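Local coordinates for inositol monophosphatase family protein (Staphylococcus aureus subsp. aureus MSSA476, PDB 4I3Y) that probably hydrolyses inositol monophosphates to inositol and phosphate in a magnesium-dependent reaction that lithium inhibits, at residues 26-40 / 49-61. Residues are numbered along the deposited sequence; the frame is centred on the assembly and turned at random.
Sequences IDNVIPQLIMEMTTE and VTNVDKQIQQQFQ
Val49 and Glu40 face each other as an antiparallel hydrogen-bonded pair: Glu40 N gives Val49 O a nearly straight bond of 2.7 Å, and Val49 N returns one of 2.9 Å to Glu40 O. The side chain of Val49 lies about 6 Å from a bound magnesium ion. Thr50, opposite Thr39 in the non-hydrogen-bonded pair, ends the strand and caps the helix that follows. With OG1 set between backbone N and carbonyl carbon (chi1 70°), it turns its methyl CG2 to Thr39 OG1, 3.6 Å away, while OG1 accepts a weak bond from Val52 N. Asp53 completes the capping box: its OD1 takes both Thr50 N and Thr50 OG1, the hydroxyl at 2.6 Å, and its OD2 is held by Thr99. At Asn51 the backbone N bonds Thr38 O, tying the first helical turn to the loop that follows helix 12-35, and its CB presses on the Thr38 methyl CG2.

From here the two helices run side by side, antiparallel at 149° with axes 9.5 Å apart. Val52 puts CG2 against Leu33 CB at 3.7 Å. One turn on, Gln55 passes at about a right angle to Leu33, whose CD2 rests 3.7 Å from Gln55 CG. Ile56, its CG1 anti to the carbonyl carbon (chi1 -72°), reaches CD1 over to the CD1 of Ile30, and the same side chain also touches Met93 of strand 89-97. The extended chain of Gln59 closes the row: its NE2 end meets Ile26 CD1 at an oblique angle, and OE1 lies alongside Val29 CG1 as the two side chains slide past each other in opposite directions. The whole is an antiparallel pair of helices linked through a two-stranded beta hairpin, in the N-terminal part of the inositol monophosphatase fold, with the hairpin set beside the metal site.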
ATOM      1  N   ILE A  26      -5.524  -2.617  22.902  1.00 24.60           N
ATOM      2  CA  ILE A  26      -4.318  -1.888  22.542  1.00 23.03           C
ATOM      3  C   ILE A  26      -4.675  -0.604  21.662  1.00 19.24           C
ATOM      4  O   ILE A  26      -3.898   0.307  21.608  1.00 18.34           O
ATOM      5  CB  ILE A  26      -3.284  -2.859  21.876  1.00 26.15           C
ATOM      6  CG1 ILE A  26      -1.861  -2.623  22.388  1.00 27.01           C
ATOM      7  CG2 ILE A  26      -3.355  -2.774  20.364  1.00 26.99           C
ATOM      8  CD1 ILE A  26      -1.578  -3.253  23.729  1.00 25.09           C
ATOM      9  N   ASP A  27      -5.848  -0.537  21.027  1.00 18.52           N
ATOM     10  CA  ASP A  27      -6.373   0.710  20.443  1.00 18.00           C
ATOM     11  C   ASP A  27      -6.349   1.917  21.407  1.00 19.32           C
ATOM     12  O   ASP A  27      -6.192   3.043  20.983  1.00 21.84           O
ATOM     13  CB  ASP A  27      -7.831   0.491  20.086  1.00 19.24           C
ATOM     14  CG  ASP A  27      -8.005  -0.454  18.905  1.00 22.87           C
ATOM     15  OD1 ASP A  27      -7.008  -1.024  18.415  1.00 23.05           O
ATOM     16  OD2 ASP A  27      -9.146  -0.618  18.460  1.00 25.50           O
ATOM     17  N   ASN A  28      -6.547   1.658  22.701  1.00 20.30           N
ATOM     18  CA  ASN A  28      -6.576   2.684  23.730  1.00 23.89           C
ATOM     19  C   ASN A  28      -5.158   3.156  24.059  1.00 26.70           C
ATOM     20  O   ASN A  28      -4.950   4.311  24.417  1.00 31.71           O
ATOM     21  CB  ASN A  28      -7.272   2.147  24.977  1.00 22.33           C
ATOM     22  CG  ASN A  28      -8.718   1.784  24.708  1.00 23.63           C
ATOM     23  OD1 ASN A  28      -9.383   2.415  23.928  1.00 25.31           O
ATOM     24  ND2 ASN A  28      -9.178   0.753  25.322  1.00 24.64           N
ATOM     25  N   VAL A  29      -4.181   2.280  23.879  1.00 27.38           N
ATOM     26  CA  VAL A  29      -2.792   2.539  24.287  1.00 25.54           C
ATOM     27  C   VAL A  29      -1.956   3.197  23.172  1.00 25.05           C
ATOM     28  O   VAL A  29      -1.133   4.070  23.422  1.00 20.32           O
ATOM     29  CB  VAL A  29      -2.104   1.194  24.675  1.00 31.39           C
ATOM     30  CG1 VAL A  29      -0.698   1.406  25.237  1.00 32.44           C
ATOM     31  CG2 VAL A  29      -2.969   0.370  25.642  1.00 33.06           C
ATOM     32  N   ILE A  30      -2.113   2.731  21.934  1.00 21.57           N
ATOM     33  CA  ILE A  30      -1.204   3.165  20.854  1.00 20.27           C
ATOM     34  C   ILE A  30      -1.194   4.664  20.479  1.00 19.18           C
ATOM     35  O   ILE A  30      -0.133   5.195  20.135  1.00 16.85           O
ATOM     36  CB  ILE A  30      -1.396   2.323  19.569  1.00 19.97           C
ATOM     37  CG1 ILE A  30      -0.869   0.928  19.839  1.00 20.31           C
ATOM     38  CG2 ILE A  30      -0.521   2.833  18.478  1.00 18.72           C
ATOM     39  CD1 ILE A  30      -1.485  -0.123  18.932  1.00 23.69           C
ATOM     40  N   PRO A  31      -2.359   5.348  20.518  1.00 18.74           N
ATOM     41  CA  PRO A  31      -2.317   6.773  20.066  1.00 21.14           C
ATOM     42  C   PRO A  31      -1.340   7.561  20.925  1.00 23.29           C
ATOM     43  O   PRO A  31      -0.560   8.371  20.427  1.00 25.55           O
ATOM     44  CB  PRO A  31      -3.770   7.241  20.253  1.00 20.22           C
ATOM     45  CG  PRO A  31      -4.553   5.984  20.112  1.00 20.21           C
ATOM     46  CD  PRO A  31      -3.732   4.879  20.707  1.00 19.83           C
ATOM     47  N   GLN A  32      -1.335   7.249  22.215  1.00 26.94           N
ATOM     48  CA  GLN A  32      -0.383   7.871  23.145  1.00 31.17           C
ATOM     49  C   GLN A  32       1.098   7.538  22.836  1.00 26.80           C
ATOM     50  O   GLN A  32       1.957   8.444  22.715  1.00 25.74           O
ATOM     51  CB  GLN A  32      -0.767   7.525  24.607  1.00 32.31           C
ATOM     52  CG  GLN A  32       0.041   8.276  25.670  1.00 39.31           C
ATOM     53  CD  GLN A  32      -0.126   9.770  25.539  1.00 43.26           C
ATOM     54  OE1 GLN A  32      -1.240  10.293  25.659  1.00 52.98           O
ATOM     55  NE2 GLN A  32       0.972  10.466  25.261  1.00 46.03           N
ATOM     56  N   LEU A  33       1.398   6.247  22.716  1.00 23.79           N
ATOM     57  CA  LEU A  33       2.757   5.830  22.324  1.00 22.29           C
ATOM     58  C   LEU A  33       3.249   6.581  21.041  1.00 23.57           C
ATOM     59  O   LEU A  33       4.405   7.040  20.957  1.00 22.18           O
ATOM     60  CB  LEU A  33       2.822   4.299  22.147  1.00 21.88           C
ATOM     61  CG  LEU A  33       2.386   3.466  23.388  1.00 22.89           C
ATOM     62  CD1 LEU A  33       2.218   1.975  23.059  1.00 21.41           C
ATOM     63  CD2 LEU A  33       3.324   3.655  24.583  1.00 21.75           C
ATOM     64  N   ILE A  34       2.370   6.671  20.053  1.00 22.52           N
ATOM     65  CA  ILE A  34       2.682   7.354  18.827  1.00 26.17           C
ATOM     66  C   ILE A  34       2.909   8.826  19.101  1.00 29.76           C
ATOM     67  O   ILE A  34       3.896   9.351  18.641  1.00 29.66           O
ATOM     68  CB  ILE A  34       1.575   7.223  17.788  1.00 24.05           C
ATOM     69  CG1 ILE A  34       1.316   5.734  17.543  1.00 24.83           C
ATOM     70  CG2 ILE A  34       1.951   8.017  16.531  1.00 23.26           C
ATOM     71  CD1 ILE A  34       1.689   5.208  16.202  1.00 29.59           C
ATOM     72  N   MET A  35       2.012   9.490  19.842  1.00 33.62           N
ATOM     73  CA  MET A  35       2.248  10.899  20.180  1.00 38.22           C
ATOM     74  C   MET A  35       3.634  11.139  20.792  1.00 35.22           C
ATOM     75  O   MET A  35       4.211  12.173  20.563  1.00 32.27           O
ATOM     76  CB  MET A  35       1.153  11.480  21.103  1.00 46.09           C
ATOM     77  CG  MET A  35      -0.243  11.576  20.473  1.00 56.70           C
ATOM     78  SD  MET A  35      -1.623  12.171  21.530  1.00 76.20           S
ATOM     79  CE  MET A  35      -1.926  10.893  22.753  1.00 60.34           C
ATOM     80  N   GLU A  36       4.170  10.183  21.550  1.00 31.37           N
ATOM     81  CA  GLU A  36       5.470  10.349  22.199  1.00 31.94           C
ATOM     82  C   GLU A  36       6.534   9.392  21.628  1.00 29.39           C
ATOM     83  O   GLU A  36       7.405   8.901  22.341  1.00 26.94           O
ATOM     84  CB  GLU A  36       5.314  10.210  23.732  1.00 35.28           C
ATOM     85  CG  GLU A  36       4.835   8.837  24.207  1.00 45.41           C
ATOM     86  CD  GLU A  36       4.392   8.796  25.679  1.00 50.82           C
ATOM     87  OE1 GLU A  36       4.312   7.681  26.255  1.00 46.94           O
ATOM     88  OE2 GLU A  36       4.112   9.873  26.254  1.00 51.05           O
ATOM     89  N   MET A  37       6.459   9.145  20.320  1.00 28.54           N
ATOM     90  CA  MET A  37       7.319   8.184  19.669  1.00 26.15           C
ATOM     91  C   MET A  37       8.789   8.605  19.723  1.00 25.67           C
ATOM     92  O   MET A  37       9.165   9.755  19.499  1.00 23.01           O
ATOM     93  CB  MET A  37       6.868   7.953  18.232  1.00 25.17           C
ATOM     94  CG  MET A  37       7.671   6.919  17.496  1.00 26.76           C
ATOM     95  SD  MET A  37       6.808   6.377  15.999  1.00 32.59           S
ATOM     96  CE  MET A  37       6.796   7.796  14.920  1.00 28.61           C
ATOM     97  N   THR A  38       9.601   7.609  20.032  1.00 23.46           N
ATOM     98  CA  THR A  38      10.999   7.713  20.134  1.00 25.57           C
ATOM     99  C   THR A  38      11.605   6.499  19.356  1.00 24.69           C
ATOM    100  O   THR A  38      11.040   5.380  19.341  1.00 20.42           O
ATOM    101  CB  THR A  38      11.371   7.728  21.655  1.00 28.74           C
ATOM    102  OG1 THR A  38      12.763   7.831  21.756  1.00 36.91           O
ATOM    103  CG2 THR A  38      10.987   6.473  22.398  1.00 23.88           C
ATOM    104  N   THR A  39      12.714   6.728  18.665  1.00 27.32           N
ATOM    105  CA  THR A  39      13.271   5.722  17.762  1.00 28.98           C
ATOM    106  C   THR A  39      14.685   5.361  18.142  1.00 28.54           C
ATOM    107  O   THR A  39      15.442   6.233  18.503  1.00 23.15           O
ATOM    108  CB  THR A  39      13.280   6.243  16.323  1.00 33.57           C
ATOM    109  OG1 THR A  39      11.924   6.371  15.895  1.00 32.26           O
ATOM    110  CG2 THR A  39      14.002   5.264  15.419  1.00 33.49           C
ATOM    111  N   GLU A  40      15.013   4.066  18.087  1.00 26.30           N
ATOM    112  CA  GLU A  40      16.412   3.626  18.218  1.00 27.11           C
ATOM    113  C   GLU A  40      16.783   2.738  17.042  1.00 23.83           C
ATOM    114  O   GLU A  40      15.895   2.314  16.300  1.00 22.26           O
ATOM    115  CB  GLU A  40      16.595   2.883  19.561  1.00 27.58           C
ATOM    116  CG  GLU A  40      16.547   3.814  20.754  1.00 37.14           C
ATOM    117  CD  GLU A  40      17.586   4.952  20.644  1.00 52.28           C
ATOM    118  OE1 GLU A  40      18.672   4.767  19.991  1.00 58.99           O
ATOM    119  OE2 GLU A  40      17.317   6.045  21.218  1.00 59.97           O
ATOM    120  N   VAL A  49      13.662   0.543  15.859  1.00 16.47           N
ATOM    121  CA  VAL A  49      12.784   0.056  16.939  1.00 17.92           C
ATOM    122  C   VAL A  49      12.287   1.265  17.713  1.00 18.67           C
ATOM    123  O   VAL A  49      13.030   2.239  17.883  1.00 20.18           O
ATOM    124  CB  VAL A  49      13.434  -1.038  17.882  1.00 19.81           C
ATOM    125  CG1 VAL A  49      14.711  -0.559  18.602  1.00 16.99           C
ATOM    126  CG2 VAL A  49      12.430  -1.483  18.938  1.00 19.23           C
ATOM    127  N   THR A  50      11.006   1.268  18.073  1.00 17.27           N
ATOM    128  CA  THR A  50      10.506   2.425  18.815  1.00 18.26           C
ATOM    129  C   THR A  50       9.946   2.003  20.171  1.00 19.28           C
ATOM    130  O   THR A  50       9.892   0.820  20.497  1.00 18.39           O
ATOM    131  CB  THR A  50       9.376   3.144  18.052  1.00 17.37           C
ATOM    132  OG1 THR A  50       8.195   2.324  18.052  1.00 15.01           O
ATOM    133  CG2 THR A  50       9.836   3.487  16.586  1.00 14.53           C
ATOM    134  N   ASN A  51       9.524   2.999  20.929  1.00 21.54           N
ATOM    135  CA  ASN A  51       8.863   2.804  22.188  1.00 21.59           C
ATOM    136  C   ASN A  51       7.541   2.111  21.957  1.00 21.59           C
ATOM    137  O   ASN A  51       7.067   1.399  22.838  1.00 22.03           O
ATOM    138  CB  ASN A  51       8.618   4.156  22.827  1.00 21.62           C
ATOM    139  CG  ASN A  51       7.614   4.968  22.050  1.00 25.97           C
ATOM    140  OD1 ASN A  51       6.521   5.261  22.558  1.00 30.89           O
ATOM    141  ND2 ASN A  51       7.949   5.327  20.811  1.00 22.12           N
ATOM    142  N   VAL A  52       6.950   2.288  20.766  1.00 20.72           N
ATOM    143  CA  VAL A  52       5.713   1.581  20.443  1.00 18.09           C
ATOM    144  C   VAL A  52       5.983   0.060  20.377  1.00 17.55           C
ATOM    145  O   VAL A  52       5.270  -0.751  21.018  1.00 17.75           O
ATOM    146  CB  VAL A  52       5.081   2.077  19.133  1.00 18.34           C
ATOM    147  CG1 VAL A  52       3.818   1.275  18.779  1.00 17.83           C
ATOM    148  CG2 VAL A  52       4.827   3.599  19.157  1.00 20.41           C
ATOM    149  N   ASP A  53       6.979  -0.340  19.577  1.00 16.54           N
ATOM    150  CA  ASP A  53       7.373  -1.752  19.522  1.00 15.67           C
ATOM    151  C   ASP A  53       7.618  -2.277  20.955  1.00 16.82           C
ATOM    152  O   ASP A  53       7.080  -3.312  21.335  1.00 16.03           O
ATOM    153  CB  ASP A  53       8.692  -1.976  18.722  1.00 14.39           C
ATOM    154  CG  ASP A  53       8.696  -1.346  17.331  1.00 15.58           C
ATOM    155  OD1 ASP A  53       8.671  -0.072  17.221  1.00 15.57           O
ATOM    156  OD2 ASP A  53       8.740  -2.151  16.341  1.00 14.61           O
ATOM    157  N   LYS A  54       8.494  -1.599  21.708  1.00 19.03           N
ATOM    158  CA  LYS A  54       8.923  -2.055  23.060  1.00 19.34           C
ATOM    159  C   LYS A  54       7.799  -2.165  24.100  1.00 19.86           C
ATOM    160  O   LYS A  54       7.650  -3.226  24.752  1.00 17.73           O
ATOM    161  CB  LYS A  54      10.028  -1.169  23.576  1.00 21.43           C
ATOM    162  CG  LYS A  54      11.299  -1.209  22.713  1.00 24.79           C
ATOM    163  CD  LYS A  54      12.412  -0.454  23.442  1.00 28.75           C
ATOM    164  CE  LYS A  54      13.800  -0.864  23.015  1.00 35.16           C
ATOM    165  NZ  LYS A  54      14.292   0.144  22.028  1.00 39.56           N
ATOM    166  N   GLN A  55       6.949  -1.141  24.186  1.00 21.43           N
ATOM    167  CA  GLN A  55       5.749  -1.217  25.061  1.00 23.20           C
ATOM    168  C   GLN A  55       4.712  -2.302  24.715  1.00 25.07           C
ATOM    169  O   GLN A  55       4.233  -3.042  25.608  1.00 23.71           O
ATOM    170  CB  GLN A  55       5.031   0.119  25.109  1.00 28.20           C
ATOM    171  CG  GLN A  55       5.764   1.166  25.922  1.00 35.44           C
ATOM    172  CD  GLN A  55       5.937   0.712  27.373  1.00 42.71           C
ATOM    173  OE1 GLN A  55       7.067   0.529  27.847  1.00 47.39           O
ATOM    174  NE2 GLN A  55       4.815   0.459  28.059  1.00 45.44           N
ATOM    175  N   ILE A  56       4.348  -2.408  23.433  1.00 22.26           N
ATOM    176  CA  ILE A  56       3.418  -3.459  23.002  1.00 18.49           C
ATOM    177  C   ILE A  56       3.970  -4.829  23.373  1.00 19.18           C
ATOM    178  O   ILE A  56       3.234  -5.674  23.907  1.00 16.98           O
ATOM    179  CB  ILE A  56       3.125  -3.366  21.510  1.00 17.07           C
ATOM    180  CG1 ILE A  56       2.226  -2.130  21.248  1.00 16.28           C
ATOM    181  CG2 ILE A  56       2.569  -4.675  20.991  1.00 14.92           C
ATOM    182  CD1 ILE A  56       1.826  -1.960  19.798  1.00 15.21           C
ATOM    183  N   GLN A  57       5.283  -5.044  23.154  1.00 19.31           N
ATOM    184  CA  GLN A  57       5.865  -6.342  23.480  1.00 18.11           C
ATOM    185  C   GLN A  57       5.797  -6.634  24.980  1.00 19.27           C
ATOM    186  O   GLN A  57       5.452  -7.724  25.431  1.00 16.99           O
ATOM    187  CB  GLN A  57       7.322  -6.432  23.053  1.00 18.20           C
ATOM    188  CG  GLN A  57       7.828  -7.860  23.243  1.00 18.55           C
ATOM    189  CD  GLN A  57       9.169  -8.120  22.538  1.00 22.20           C
ATOM    190  OE1 GLN A  57      10.159  -8.407  23.193  1.00 26.87           O
ATOM    191  NE2 GLN A  57       9.194  -8.034  21.245  1.00 18.77           N
ATOM    192  N   GLN A  58       6.176  -5.653  25.749  1.00 20.71           N
ATOM    193  CA  GLN A  58       6.228  -5.867  27.159  1.00 24.55           C
ATOM    194  C   GLN A  58       4.827  -5.948  27.816  1.00 24.36           C
ATOM    195  O   GLN A  58       4.606  -6.768  28.729  1.00 21.03           O
ATOM    196  CB  GLN A  58       7.179  -4.858  27.770  1.00 26.81           C
ATOM    197  CG  GLN A  58       6.654  -3.505  27.993  1.00 33.77           C
ATOM    198  CD  GLN A  58       6.914  -3.165  29.434  1.00 44.23           C
ATOM    199  OE1 GLN A  58       7.589  -2.179  29.756  1.00 52.27           O
ATOM    200  NE2 GLN A  58       6.413  -4.020  30.325  1.00 44.95           N
ATOM    201  N   GLN A  59       3.866  -5.194  27.278  1.00 20.14           N
ATOM    202  CA  GLN A  59       2.497  -5.466  27.675  1.00 21.22           C
ATOM    203  C   GLN A  59       2.044  -6.869  27.367  1.00 20.86           C
ATOM    204  O   GLN A  59       1.335  -7.451  28.178  1.00 21.10           O
ATOM    205  CB  GLN A  59       1.533  -4.414  27.205  1.00 21.59           C
ATOM    206  CG  GLN A  59       1.870  -3.086  27.851  1.00 24.46           C
ATOM    207  CD  GLN A  59       1.040  -1.951  27.317  1.00 28.20           C
ATOM    208  OE1 GLN A  59       1.423  -0.776  27.430  1.00 32.04           O
ATOM    209  NE2 GLN A  59      -0.119  -2.278  26.755  1.00 27.79           N
ATOM    210  N   PHE A  60       2.458  -7.470  26.250  1.00 18.14           N
ATOM    211  CA  PHE A  60       2.016  -8.814  25.979  1.00 16.33           C
ATOM    212  C   PHE A  60       2.691  -9.835  26.887  1.00 17.35           C
ATOM    213  O   PHE A  60       2.104 -10.882  27.252  1.00 14.85           O
ATOM    214  CB  PHE A  60       2.295  -9.265  24.560  1.00 15.46           C
ATOM    215  CG  PHE A  60       1.613 -10.559  24.240  1.00 15.23           C
ATOM    216  CD1 PHE A  60       0.212 -10.613  24.196  1.00 13.83           C
ATOM    217  CD2 PHE A  60       2.351 -11.732  24.038  1.00 13.44           C
ATOM    218  CE1 PHE A  60      -0.412 -11.793  23.904  1.00 14.64           C
ATOM    219  CE2 PHE A  60       1.724 -12.911  23.773  1.00 13.03           C
ATOM    220  CZ  PHE A  60       0.327 -12.966  23.717  1.00 13.35           C
ATOM    221  N   GLN A  61       3.956  -9.562  27.191  1.00 18.36           N
ATOM    222  CA  GLN A  61       4.694 -10.351  28.192  1.00 20.47           C
ATOM    223  C   GLN A  61       3.940 -10.407  29.511  1.00 20.27           C
ATOM    224  O   GLN A  61       3.712 -11.481  30.083  1.00 21.37           O
ATOM    225  CB  GLN A  61       6.058  -9.683  28.449  1.00 25.21           C
ATOM    226  CG  GLN A  61       7.154 -10.471  27.798  1.00 28.48           C
ATOM    227  CD  GLN A  61       8.505  -9.795  27.824  1.00 31.64           C
ATOM    228  OE1 GLN A  61       9.506 -10.494  27.794  1.00 30.57           O
ATOM    229  NE2 GLN A  61       8.549  -8.443  27.887  1.00 29.45           N
TER